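Local coordinates for nucleotidyl transferase AbiEii/AbiGii toxin family protein (Mycobacterium tuberculosis, PDB 6Y56) that acts as a nucleotidyltransferase toxin of a toxin-antitoxin system and probably transfers nucleotides to RNA, plausibly inactivating tRNA acceptor stems, at residues 29-33 with 151-156; 34-39 with 81-86; 46-52 with 66-72; 56-60 with 138-143; 73-79 with 104-108. Residues are numbered along the deposited sequence.

Contact 1: residues 29-33 with 151-156; sequences DHLLY and YGFGLP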
# COMPACT_ATOMS: atom_id res chain seq x y z
N ASP A 29 -9.77 -2.97 9.96
CA ASP A 29 -10.83 -1.97 9.98
C ASP A 29 -11.03 -1.42 11.38
O ASP A 29 -11.28 -0.22 11.57
CB ASP A 29 -12.16 -2.55 9.50
CG ASP A 29 -12.14 -2.99 8.06
OD1 ASP A 29 -11.23 -2.58 7.30
OD2 ASP A 29 -13.04 -3.76 7.69
N HIS A 30 -10.94 -2.30 12.37
CA HIS A 30 -11.09 -1.89 13.76
C HIS A 30 -9.94 -1.00 14.20
O HIS A 30 -10.15 -0.01 14.90
CB HIS A 30 -11.22 -3.13 14.66
CG HIS A 30 -12.56 -3.79 14.59
ND1 HIS A 30 -13.05 -4.39 13.45
CD2 HIS A 30 -13.53 -3.94 15.53
CE1 HIS A 30 -14.26 -4.88 13.69
NE2 HIS A 30 -14.57 -4.61 14.94
N LEU A 31 -8.71 -1.33 13.78
CA LEU A 31 -7.55 -0.52 14.13
C LEU A 31 -7.65 0.86 13.48
O LEU A 31 -7.37 1.88 14.12
CB LEU A 31 -6.27 -1.23 13.69
CG LEU A 31 -4.90 -0.60 13.99
CD1 LEU A 31 -3.81 -1.64 13.94
CD2 LEU A 31 -4.53 0.51 12.99
N LEU A 32 -8.05 0.90 12.21
CA LEU A 32 -8.19 2.18 11.52
C LEU A 32 -9.28 3.03 12.15
O LEU A 32 -9.13 4.25 12.27
CB LEU A 32 -8.43 1.93 10.03
CG LEU A 32 -7.21 1.39 9.27
CD1 LEU A 32 -7.63 0.78 7.93
CD2 LEU A 32 -6.17 2.47 9.07
N TYR A 33 -10.36 2.40 12.61
CA TYR A 33 -11.38 3.13 13.36
C TYR A 33 -10.78 3.75 14.62
O TYR A 33 -10.99 4.93 14.91
CB TYR A 33 -12.53 2.19 13.72
CG TYR A 33 -13.58 2.85 14.61
CD1 TYR A 33 -14.41 3.84 14.12
CD2 TYR A 33 -13.72 2.48 15.94
CE1 TYR A 33 -15.36 4.45 14.91
CE2 TYR A 33 -14.68 3.09 16.75
CZ TYR A 33 -15.48 4.07 16.22
OH TYR A 33 -16.44 4.68 17.01
N TYR A 151 -20.17 -4.61 12.75
CA TYR A 151 -19.10 -4.03 13.56
C TYR A 151 -19.63 -3.31 14.80
O TYR A 151 -18.96 -3.32 15.85
CB TYR A 151 -18.28 -3.05 12.73
CG TYR A 151 -17.33 -3.68 11.73
CD1 TYR A 151 -17.26 -5.06 11.57
CD2 TYR A 151 -16.50 -2.88 10.95
CE1 TYR A 151 -16.38 -5.63 10.66
CE2 TYR A 151 -15.64 -3.44 10.03
CZ TYR A 151 -15.56 -4.81 9.90
OH TYR A 151 -14.69 -5.35 8.98
N GLY A 152 -20.78 -2.66 14.71
CA GLY A 152 -21.26 -1.86 15.81
C GLY A 152 -20.74 -0.44 15.86
O GLY A 152 -21.03 0.29 16.82
N PHE A 153 -19.95 -0.02 14.87
CA PHE A 153 -19.57 1.37 14.68
C PHE A 153 -19.51 1.61 13.18
O PHE A 153 -19.43 0.66 12.40
CB PHE A 153 -18.20 1.68 15.31
CG PHE A 153 -17.13 0.71 14.91
CD1 PHE A 153 -16.39 0.90 13.75
CD2 PHE A 153 -16.87 -0.42 15.68
CE1 PHE A 153 -15.41 0.01 13.38
CE2 PHE A 153 -15.89 -1.32 15.31
CZ PHE A 153 -15.16 -1.11 14.16
N GLY A 154 -19.55 2.88 12.79
CA GLY A 154 -19.38 3.25 11.39
C GLY A 154 -17.91 3.49 11.08
O GLY A 154 -17.17 4.06 11.88
N LEU A 155 -17.49 3.04 9.90
CA LEU A 155 -16.10 3.20 9.52
C LEU A 155 -15.81 4.66 9.15
O LEU A 155 -16.69 5.37 8.65
CB LEU A 155 -15.78 2.28 8.34
CG LEU A 155 -15.67 0.81 8.78
CD1 LEU A 155 -15.76 -0.11 7.58
CD2 LEU A 155 -14.40 0.55 9.58
N PRO A 156 -14.59 5.12 9.39
CA PRO A 156 -14.27 6.53 9.19
C PRO A 156 -14.00 6.85 7.73
O PRO A 156 -13.87 5.97 6.87
CB PRO A 156 -12.97 6.69 9.99
CG PRO A 156 -12.31 5.34 9.86
CD PRO A 156 -13.46 4.38 9.98
O HOH W 1 -16.95 -5.12 16.26
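Four aromatic rings hold the loop at 151-156 to helix 19-38. Ring contacts dominate. The rings of Y33 and F153 stack face to face, centroids 4.1 Å apart and planes at 18°, while F153 CB also sits over the Y33 ring in a CH-pi contact, 4.1 Å from its centroid. On the same loop residue, the ring edge of F153 meets the face of H30 almost at right angles (88°, centroids 4.8 Å apart). H30 in turn directs its own edge to the face of Y151, with centroids 4.6 Å apart, so the four rings form a continuous chain.

Polar contacts mark one end of it. Y151 OH donates a 2.6 Å hydrogen bond to D29 OD2, while D29 OD1 is left to a salt bridge with K56. H30 ND1 is bound to the carbonyl of V26, and H30 NE2 reaches Y151 O through a water, 2.8 Å and 2.7 Å from these atoms.

Apolar contacts complete the interface: L155 CD2 lies 3.8 Å from D29 CB, and P156 CD approaches Y33 CD1 at 4.3 Å, near the plane of that ring. The whole is an aromatic cluster, joining helix 19-38 to the connection between the strands 138-141 and 157-160 of the small antiparallel sheet.

Contact 2: residues 34-39 with 81-86; sequences LLSQTV and EVCELI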
# COMPACT_ATOMS: atom_id res chain seq x y z
N LEU A 34 -10.03 2.96 15.39
CA LEU A 34 -9.40 3.50 16.59
C LEU A 34 -8.52 4.70 16.26
O LEU A 34 -8.61 5.75 16.91
CB LEU A 34 -8.57 2.40 17.24
CG LEU A 34 -7.65 2.90 18.36
CD1 LEU A 34 -8.46 3.24 19.59
CD2 LEU A 34 -6.56 1.88 18.64
N LEU A 35 -7.66 4.58 15.25
CA LEU A 35 -6.79 5.69 14.88
C LEU A 35 -7.61 6.91 14.50
O LEU A 35 -7.26 8.04 14.86
CB LEU A 35 -5.89 5.29 13.72
CG LEU A 35 -4.84 4.22 14.01
CD1 LEU A 35 -3.93 4.06 12.80
CD2 LEU A 35 -4.01 4.54 15.24
N SER A 36 -8.71 6.71 13.77
CA SER A 36 -9.50 7.84 13.30
C SER A 36 -10.14 8.59 14.46
O SER A 36 -10.42 9.79 14.35
CB SER A 36 -10.58 7.39 12.34
OG SER A 36 -11.64 6.73 13.01
N GLN A 37 -10.38 7.90 15.56
CA GLN A 37 -10.99 8.54 16.72
C GLN A 37 -9.99 9.29 17.58
O GLN A 37 -10.41 10.09 18.43
CB GLN A 37 -11.71 7.50 17.58
CG GLN A 37 -12.98 6.94 16.95
CD GLN A 37 -14.16 7.91 17.04
OE1 GLN A 37 -14.57 8.50 16.03
NE2 GLN A 37 -14.72 8.07 18.23
N THR A 38 -8.69 9.07 17.39
CA THR A 38 -7.68 9.53 18.35
C THR A 38 -6.59 10.40 17.73
O THR A 38 -6.12 11.34 18.37
CB THR A 38 -7.03 8.31 19.02
OG1 THR A 38 -8.03 7.37 19.45
CG2 THR A 38 -6.20 8.74 20.22
N VAL A 39 -6.17 10.10 16.50
CA VAL A 39 -5.01 10.74 15.88
C VAL A 39 -5.47 11.61 14.72
O VAL A 39 -6.37 11.23 13.97
CB VAL A 39 -4.02 9.67 15.39
CG1 VAL A 39 -2.86 10.29 14.64
CG2 VAL A 39 -3.51 8.85 16.55
N GLU A 81 3.35 8.40 18.32
CA GLU A 81 1.98 8.54 18.82
C GLU A 81 1.10 7.41 18.32
O GLU A 81 0.38 6.77 19.10
CB GLU A 81 1.43 9.91 18.40
CG GLU A 81 -0.03 10.15 18.75
CD GLU A 81 -0.58 11.41 18.09
OE1 GLU A 81 0.14 12.03 17.27
OE2 GLU A 81 -1.73 11.78 18.38
N VAL A 82 1.18 7.11 17.02
CA VAL A 82 0.38 6.03 16.43
C VAL A 82 0.77 4.69 17.03
O VAL A 82 -0.10 3.89 17.40
CB VAL A 82 0.52 6.03 14.90
CG1 VAL A 82 -0.17 4.80 14.31
CG2 VAL A 82 -0.05 7.31 14.34
N CYS A 83 2.07 4.43 17.15
CA CYS A 83 2.50 3.12 17.63
C CYS A 83 2.13 2.92 19.10
O CYS A 83 1.72 1.82 19.49
CB CYS A 83 4.00 2.94 17.39
SG CYS A 83 4.40 2.78 15.63
N GLU A 84 2.28 3.95 19.93
CA GLU A 84 1.87 3.83 21.33
C GLU A 84 0.38 3.58 21.44
O GLU A 84 -0.08 2.84 22.32
CB GLU A 84 2.23 5.09 22.12
CG GLU A 84 3.71 5.30 22.39
CD GLU A 84 3.94 6.44 23.38
OE1 GLU A 84 3.10 6.61 24.29
OE2 GLU A 84 4.94 7.17 23.25
N LEU A 85 -0.40 4.19 20.54
CA LEU A 85 -1.85 3.99 20.56
C LEU A 85 -2.21 2.57 20.16
O LEU A 85 -3.06 1.95 20.81
CB LEU A 85 -2.51 5.00 19.63
CG LEU A 85 -4.02 4.89 19.54
CD1 LEU A 85 -4.65 5.13 20.90
CD2 LEU A 85 -4.53 5.90 18.52
N ILE A 86 -1.57 2.04 19.11
CA ILE A 86 -1.88 0.70 18.64
C ILE A 86 -1.52 -0.34 19.69
O ILE A 86 -2.31 -1.24 20.00
CB ILE A 86 -1.16 0.42 17.31
CG1 ILE A 86 -1.69 1.33 16.21
CG2 ILE A 86 -1.33 -1.05 16.92
CD1 ILE A 86 -0.92 1.22 14.91
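When two helices cross at a wide angle, a single large side chain can fill much of the space between them. L85 plays that part here, with 96 Å² of its surface buried by residues 34-39. It points at the opposing segment and meets four residues of 34-39: L85 CD2 lies 3.6 Å from L35 CD2, 3.5 Å from T38 CB and 3.7 Å from V39 CG2, and L85 CG is 4.0 Å from L34 CD2. While T38 CB meets L85, T38 OG1 donates to L34 O at 3.1 Å.

V39, with 60 Å² buried, extends the apolar surface along the chain, its CG1 meeting V82 CG2 at 4.1 Å. The short axes of 34-38 and 81-86 pass 10.8 Å apart at 124°, as two helices lying side by side on the mixed sheet of this alpha/beta nucleotidyltransferase fold: I86 also touches F96 and V98, and V82 touches F128, all on strands of that sheet.

L35, third by buried area with 57 Å², starts sideways from its helix but reaches across with CD2, 4.0 Å from V82 CG1 and 4.1 Å from I86 CG1. No hydrogen bond links the two segments. The carboxylate of E81, at the border of the apolar patch, has OE1 in a salt bridge with R45, while E81 OE2 stands 3.9 Å from V39 CG2.

Contact 3: residues 46-52 with 66-72; sequences LVFKGGT and STDLDFS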
# COMPACT_ATOMS: atom_id res chain seq x y z
N LEU A 46 -0.25 12.48 8.41
CA LEU A 46 -0.50 11.04 8.43
C LEU A 46 -1.48 10.74 7.31
O LEU A 46 -2.64 11.19 7.36
CB LEU A 46 -1.06 10.63 9.78
CG LEU A 46 -1.25 9.13 9.99
CD1 LEU A 46 0.09 8.39 10.00
CD2 LEU A 46 -2.02 8.88 11.27
N VAL A 47 -1.03 10.00 6.30
CA VAL A 47 -1.87 9.65 5.15
C VAL A 47 -1.80 8.14 4.97
O VAL A 47 -0.71 7.56 4.99
CB VAL A 47 -1.41 10.38 3.87
CG1 VAL A 47 -2.24 9.93 2.68
CG2 VAL A 47 -1.55 11.88 4.05
N PHE A 48 -2.96 7.50 4.79
CA PHE A 48 -3.05 6.06 4.56
C PHE A 48 -2.70 5.77 3.11
O PHE A 48 -3.20 6.43 2.19
CB PHE A 48 -4.51 5.69 4.87
CG PHE A 48 -4.82 4.21 4.86
CD1 PHE A 48 -3.88 3.24 5.17
CD2 PHE A 48 -6.12 3.81 4.57
CE1 PHE A 48 -4.21 1.89 5.16
CE2 PHE A 48 -6.46 2.47 4.58
CZ PHE A 48 -5.51 1.51 4.87
N LYS A 49 -1.82 4.80 2.88
CA LYS A 49 -1.36 4.54 1.51
C LYS A 49 -1.16 3.04 1.29
O LYS A 49 -1.62 2.20 2.07
CB LYS A 49 -0.10 5.36 1.18
CG LYS A 49 1.13 4.97 1.98
CD LYS A 49 2.30 5.87 1.57
CE LYS A 49 3.60 5.41 2.17
NZ LYS A 49 4.37 4.69 1.12
N GLY A 50 -0.52 2.69 0.17
CA GLY A 50 -0.17 1.32 -0.11
C GLY A 50 -1.35 0.46 -0.56
O GLY A 50 -2.49 0.90 -0.70
N GLY A 51 -1.03 -0.82 -0.74
CA GLY A 51 -2.02 -1.76 -1.25
C GLY A 51 -3.23 -1.92 -0.35
O GLY A 51 -4.32 -2.21 -0.83
N THR A 52 -3.06 -1.74 0.96
CA THR A 52 -4.23 -1.89 1.82
C THR A 52 -5.16 -0.69 1.73
O THR A 52 -6.37 -0.86 1.86
CB THR A 52 -3.79 -2.20 3.25
OG1 THR A 52 -2.88 -3.30 3.19
CG2 THR A 52 -5.00 -2.58 4.13
N SER A 66 -5.08 -7.70 1.97
CA SER A 66 -3.77 -7.08 2.04
C SER A 66 -3.38 -6.98 3.50
O SER A 66 -4.18 -6.51 4.32
CB SER A 66 -3.84 -5.70 1.38
OG SER A 66 -2.56 -5.13 1.20
N THR A 67 -2.16 -7.41 3.83
CA THR A 67 -1.80 -7.71 5.21
C THR A 67 -0.99 -6.61 5.87
O THR A 67 -0.67 -6.73 7.07
CB THR A 67 -0.97 -8.99 5.29
OG1 THR A 67 0.29 -8.77 4.64
CG2 THR A 67 -1.70 -10.15 4.62
N ASP A 68 -0.60 -5.59 5.14
CA ASP A 68 0.20 -4.53 5.72
C ASP A 68 -0.65 -3.27 5.89
O ASP A 68 -1.71 -3.10 5.28
CB ASP A 68 1.49 -4.26 4.93
CG ASP A 68 1.27 -4.09 3.43
OD1 ASP A 68 0.17 -4.36 2.90
OD2 ASP A 68 2.26 -3.68 2.76
N LEU A 69 -0.21 -2.42 6.79
CA LEU A 69 -0.76 -1.08 6.91
C LEU A 69 0.40 -0.13 6.67
O LEU A 69 1.41 -0.20 7.36
CB LEU A 69 -1.36 -0.88 8.29
CG LEU A 69 -2.68 -1.62 8.52
CD1 LEU A 69 -3.13 -1.47 9.96
CD2 LEU A 69 -3.78 -1.13 7.58
N ASP A 70 0.27 0.71 5.65
CA ASP A 70 1.32 1.64 5.27
C ASP A 70 0.79 3.05 5.41
O ASP A 70 -0.34 3.34 4.99
CB ASP A 70 1.72 1.45 3.81
CG ASP A 70 2.38 0.11 3.55
OD1 ASP A 70 3.22 -0.32 4.36
OD2 ASP A 70 2.07 -0.51 2.51
N PHE A 71 1.59 3.93 5.99
CA PHE A 71 1.24 5.32 6.14
C PHE A 71 2.41 6.18 5.70
O PHE A 71 3.57 5.77 5.82
CB PHE A 71 0.92 5.69 7.59
CG PHE A 71 -0.19 4.88 8.19
CD1 PHE A 71 -1.51 5.26 8.02
CD2 PHE A 71 0.09 3.72 8.91
CE1 PHE A 71 -2.54 4.51 8.56
CE2 PHE A 71 -0.95 2.97 9.45
CZ PHE A 71 -2.26 3.35 9.27
N SER A 72 2.10 7.37 5.21
CA SER A 72 3.09 8.42 5.08
C SER A 72 3.02 9.25 6.36
O SER A 72 1.95 9.74 6.72
CB SER A 72 2.82 9.30 3.87
OG SER A 72 3.68 10.42 3.87
O HOH W 2 -1.68 0.18 3.79
O HOH W 3 3.19 1.76 0.58
O HOH W 4 -0.32 -1.53 2.17
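Backbone hydrogen bonds join the antiparallel strands 47-49 and 68-72. V47 and S72 exchange two of them (V47 N to S72 O 3.0 Å, S72 N to V47 O 2.8 Å), and K49 N donates to D70 O at 3.0 Å. Beyond this the strands part: one water bridges K49 O and D70 N, 2.7 Å from each. T52 OG1 donates a very short 2.4 Å bond to D68 O and has S66 OG 2.7 Å away; T52 N gives its proton to another water, which donates to D70 OD2 (2.6 Å) and, weakly, to D68 OD1 (3.0 Å). K49 NZ, whose main partner is E169, also donates to a water 3.2 Å away that in turn donates weakly to D70 OD2 (3.2 Å). A side chain at G50 would clash with D70 OD2. The sequence GG followed by DLD on the next strand is the nucleotidyltransferase signature, and D68 and D70 probably bind catalytic metal ions, as in related enzymes.

Contact 4: residues 56-60 with 138-143; sequences KCRLG and ELLAFI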
# COMPACT_ATOMS: atom_id res chain seq x y z
N LYS A 56 -9.09 -1.02 1.03
CA LYS A 56 -10.13 -0.49 1.92
C LYS A 56 -10.99 0.55 1.24
O LYS A 56 -12.21 0.61 1.48
CB LYS A 56 -9.51 0.15 3.17
CG LYS A 56 -8.66 -0.76 4.02
CD LYS A 56 -9.42 -1.99 4.47
CE LYS A 56 -8.58 -2.82 5.44
NZ LYS A 56 -9.33 -3.99 5.97
N CYS A 57 -10.39 1.40 0.42
CA CYS A 57 -11.02 2.65 0.03
C CYS A 57 -11.26 2.77 -1.47
O CYS A 57 -11.92 3.72 -1.90
CB CYS A 57 -10.17 3.83 0.52
SG CYS A 57 -10.17 3.97 2.34
N ARG A 58 -10.76 1.84 -2.27
CA ARG A 58 -11.00 1.90 -3.71
C ARG A 58 -11.58 0.61 -4.27
O ARG A 58 -12.49 0.67 -5.11
CB ARG A 58 -9.71 2.27 -4.43
CG ARG A 58 -9.17 3.64 -4.01
CD ARG A 58 -8.14 4.16 -4.98
NE ARG A 58 -7.45 5.34 -4.48
CZ ARG A 58 -7.88 6.59 -4.57
NH1 ARG A 58 -9.05 6.85 -5.16
NH2 ARG A 58 -7.13 7.58 -4.07
N LEU A 59 -11.09 -0.55 -3.85
CA LEU A 59 -11.51 -1.81 -4.45
C LEU A 59 -12.52 -2.59 -3.62
O LEU A 59 -13.44 -3.19 -4.18
CB LEU A 59 -10.30 -2.71 -4.73
CG LEU A 59 -9.22 -2.12 -5.64
CD1 LEU A 59 -8.11 -3.13 -5.85
CD2 LEU A 59 -9.78 -1.68 -6.99
N GLY A 60 -12.36 -2.64 -2.30
CA GLY A 60 -13.20 -3.49 -1.49
C GLY A 60 -13.10 -4.93 -1.95
O GLY A 60 -12.02 -5.47 -2.17
N GLU A 138 -6.60 12.21 -0.83
CA GLU A 138 -8.02 12.16 -1.15
C GLU A 138 -8.67 11.54 0.06
O GLU A 138 -8.43 10.37 0.40
CB GLU A 138 -8.23 11.30 -2.38
CG GLU A 138 -9.64 11.39 -2.96
CD GLU A 138 -9.86 10.54 -4.20
OE1 GLU A 138 -8.99 9.72 -4.54
OE2 GLU A 138 -10.93 10.70 -4.82
N LEU A 139 -9.63 12.29 0.61
CA LEU A 139 -10.45 11.84 1.77
C LEU A 139 -11.46 10.81 1.25
O LEU A 139 -12.37 11.19 0.50
CB LEU A 139 -11.18 13.05 2.36
CG LEU A 139 -11.99 12.74 3.62
CD1 LEU A 139 -11.07 12.32 4.75
CD2 LEU A 139 -12.83 13.94 4.03
N LEU A 140 -11.33 9.56 1.70
CA LEU A 140 -12.21 8.50 1.15
C LEU A 140 -12.89 7.70 2.26
O LEU A 140 -12.28 7.45 3.30
CB LEU A 140 -11.35 7.54 0.32
CG LEU A 140 -10.77 8.07 -0.98
CD1 LEU A 140 -9.94 6.99 -1.67
CD2 LEU A 140 -11.87 8.56 -1.91
N ALA A 141 -14.14 7.35 2.00
CA ALA A 141 -14.85 6.35 2.78
C ALA A 141 -14.33 4.95 2.46
O ALA A 141 -13.73 4.71 1.41
CB ALA A 141 -16.37 6.40 2.53
N PHE A 142 -14.56 4.01 3.38
CA PHE A 142 -14.33 2.61 3.08
C PHE A 142 -15.40 2.12 2.10
O PHE A 142 -16.57 2.51 2.20
CB PHE A 142 -14.46 1.77 4.34
CG PHE A 142 -13.27 1.86 5.28
CD1 PHE A 142 -12.83 3.07 5.80
CD2 PHE A 142 -12.60 0.71 5.64
CE1 PHE A 142 -11.73 3.12 6.67
CE2 PHE A 142 -11.52 0.75 6.51
CZ PHE A 142 -11.08 1.95 7.02
N ILE A 143 -14.99 1.30 1.14
CA ILE A 143 -15.97 0.61 0.29
C ILE A 143 -16.82 -0.28 1.18
O ILE A 143 -16.29 -1.07 1.97
CB ILE A 143 -15.23 -0.20 -0.79
CG1 ILE A 143 -14.31 0.69 -1.62
CG2 ILE A 143 -16.23 -0.96 -1.65
CD1 ILE A 143 -15.06 1.68 -2.50
O HOH W 5 -13.67 -1.76 2.18
O HOH W 6 -14.08 5.26 -1.18
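Side-chain conformation shapes the meeting of a helix end with a strand at residues 56-60 and 138-143. The CA-to-CB bond of R58 points away from the strand, yet with chi2 and chi3 near t the chain extends, and chi4 of -84° turns the guanidinium back. E138 is likewise extended, t at chi1 and chi2, so that OE1 accepts from both R58 NH1 and R58 NH2 at 2.9 Å, forming a salt bridge. L140, in the mt rotamer, places CD1 over one guanidinium face, 3.6 Å from R58 CZ, and 3.9 Å from C57 CB. R58 NH2 also bonds to the carbonyl of V161.

The contact joins the end of helix 50-59, the helix that carries G51 of the nucleotidyltransferase GG motif near its beginning, to the small sheet of strands 138-141 and 157-160. The helix closes in a wider pi-type turn, where K56 O accepts from I143 N at 2.9 Å.

K56 bends at chi1 and chi2 (both m), which leads its amine away to salt bridges with D29 and D25. Nearer the backbone, K56 CB lies 3.9 Å from F142 CE2. C57 (m) sets SG 4.8 Å from the centroid of the F142 ring, a sulfur-aromatic contact. I143, m at both chi angles, lays CG1 along the last turn, 3.7 Å from C57 C and 3.9 Å from G60 N; a beta carbon on G60, which has positive phi, would strike I143 CG2.

Contact 5: residues 73-79 with 104-108; sequences APDDEVV and DGRHW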
# COMPACT_ATOMS: atom_id res chain seq x y z
N ALA A 73 4.15 9.37 7.05
CA ALA A 73 4.21 10.11 8.31
C ALA A 73 5.60 10.70 8.43
O ALA A 73 6.51 10.08 9.01
CB ALA A 73 3.90 9.22 9.50
N PRO A 74 5.81 11.92 7.92
CA PRO A 74 7.17 12.48 7.94
C PRO A 74 7.76 12.72 9.33
O PRO A 74 8.99 12.79 9.45
CB PRO A 74 7.01 13.80 7.17
CG PRO A 74 5.84 13.56 6.26
CD PRO A 74 4.90 12.70 7.07
N ASP A 75 6.94 12.86 10.38
CA ASP A 75 7.42 13.28 11.69
C ASP A 75 7.52 12.05 12.60
O ASP A 75 6.52 11.36 12.83
CB ASP A 75 6.46 14.31 12.29
CG ASP A 75 6.98 14.94 13.58
OD1 ASP A 75 7.97 14.44 14.16
OD2 ASP A 75 6.40 15.96 14.02
N ASP A 76 8.71 11.82 13.15
CA ASP A 76 8.91 10.69 14.06
C ASP A 76 7.97 10.76 15.26
O ASP A 76 7.58 9.72 15.81
CB ASP A 76 10.35 10.67 14.57
CG ASP A 76 11.35 10.33 13.48
OD1 ASP A 76 10.96 9.80 12.42
OD2 ASP A 76 12.56 10.59 13.68
N GLU A 77 7.61 11.96 15.71
CA GLU A 77 6.70 12.07 16.85
C GLU A 77 5.32 11.54 16.53
O GLU A 77 4.66 10.96 17.39
CB GLU A 77 6.60 13.52 17.28
CG GLU A 77 7.61 13.86 18.31
CD GLU A 77 7.75 15.34 18.45
OE1 GLU A 77 6.87 15.98 19.07
OE2 GLU A 77 8.73 15.87 17.89
N VAL A 78 4.86 11.75 15.29
CA VAL A 78 3.56 11.23 14.88
C VAL A 78 3.60 9.71 14.80
O VAL A 78 2.67 9.02 15.24
CB VAL A 78 3.14 11.86 13.54
CG1 VAL A 78 1.95 11.11 12.94
CG2 VAL A 78 2.82 13.33 13.74
N VAL A 79 4.69 9.15 14.27
CA VAL A 79 4.86 7.71 14.23
C VAL A 79 4.76 7.13 15.63
O VAL A 79 4.05 6.15 15.87
CB VAL A 79 6.21 7.35 13.57
CG1 VAL A 79 6.46 5.85 13.63
CG2 VAL A 79 6.24 7.85 12.13
N ASP A 104 14.78 1.95 13.33
CA ASP A 104 14.33 3.29 12.97
C ASP A 104 12.95 3.64 13.52
O ASP A 104 12.51 4.78 13.35
CB ASP A 104 14.43 3.55 11.46
CG ASP A 104 13.43 2.74 10.64
OD1 ASP A 104 12.61 1.99 11.21
OD2 ASP A 104 13.46 2.88 9.40
N GLY A 105 12.27 2.71 14.18
CA GLY A 105 10.97 3.01 14.75
C GLY A 105 9.83 3.08 13.76
O GLY A 105 8.71 3.43 14.15
N ARG A 106 10.08 2.73 12.50
CA ARG A 106 9.12 2.93 11.42
C ARG A 106 8.62 1.65 10.79
O ARG A 106 7.80 1.71 9.86
CB ARG A 106 9.71 3.87 10.36
CG ARG A 106 9.71 5.32 10.83
CD ARG A 106 10.45 6.25 9.90
NE ARG A 106 10.20 7.62 10.32
CZ ARG A 106 9.16 8.35 9.92
NH1 ARG A 106 8.29 7.86 9.04
NH2 ARG A 106 9.01 9.59 10.39
N HIS A 107 9.04 0.49 11.28
CA HIS A 107 8.54 -0.78 10.75
C HIS A 107 8.22 -1.72 11.90
O HIS A 107 9.04 -1.92 12.80
CB HIS A 107 9.49 -1.46 9.76
CG HIS A 107 8.85 -2.63 9.07
ND1 HIS A 107 8.82 -3.89 9.62
CD2 HIS A 107 8.17 -2.71 7.90
CE1 HIS A 107 8.18 -4.71 8.80
NE2 HIS A 107 7.78 -4.02 7.75
N TRP A 108 7.03 -2.29 11.86
CA TRP A 108 6.48 -3.01 13.00
C TRP A 108 5.79 -4.27 12.52
O TRP A 108 5.16 -4.28 11.46
CB TRP A 108 5.47 -2.15 13.77
CG TRP A 108 6.08 -0.88 14.25
CD1 TRP A 108 6.36 0.24 13.51
CD2 TRP A 108 6.56 -0.60 15.58
NE1 TRP A 108 6.97 1.19 14.29
CE2 TRP A 108 7.10 0.70 15.56
CE3 TRP A 108 6.56 -1.32 16.77
CZ2 TRP A 108 7.63 1.29 16.70
CZ3 TRP A 108 7.10 -0.73 17.90
CH2 TRP A 108 7.63 0.56 17.86
O HOH W 7 10.95 7.13 13.69
O HOH W 8 13.21 7.25 12.24
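Read in order, residues 104-108 give a worked example of a buried arginine tying a strand's approach to the start of a helix. D104 opens with an Asx turn, its OD1 accepting from R106 N at 2.9 Å. G105, at positive phi, turns the chain; its carbonyl O lies 3.3 Å from V79 CG1 and accepts from W108 NE1 at 2.8 Å. R106 then carries the contact. Its NH1 and NH2 both donate to A73 O (2.8 and 2.9 Å), while R106 NH2 and R106 NE form a salt bridge with D76 OD1 (2.8 and 3.1 Å), and V79 CG2 rests on the guanidinium face, 3.7 Å from R106 CZ. D76 also pairs with R130, and R106 NH1 with the carbonyl of F128. W108 completes the segment in the strand. The helix is itself N-capped by D75, whose OD1 accepts from E77 N at 2.9 Å. The contact thus sits in the short connection from strand 68-72 into helix 76-86, beside the start of strand 107-114, which runs between strands 125-129 and 94-100 of the mixed sheet.

In the fold
From the N terminus, helix 19-38 opens contacts 1 and 2 before strand 47-49 opens contact 3 and the end of helix 50-59 opens contact 4. Contact 3 closes first, at strand 68-72, and lies within contact 2, which closes on helix 76-86. Contact 5 opens after contact 3 has closed; it opens before contact 2 has closed and closes after it, at strand 107-114, so the two cross. Contact 4 closes at strand 138-141, enclosing contact 5 and crossing contacts 2 and 3. Contact 1 closes last, at 151-156, and encloses all the others. Together they tie the mixed sheet to its helices and to the small two-stranded sheet; L46 packs against A73 between contacts 3 and 5.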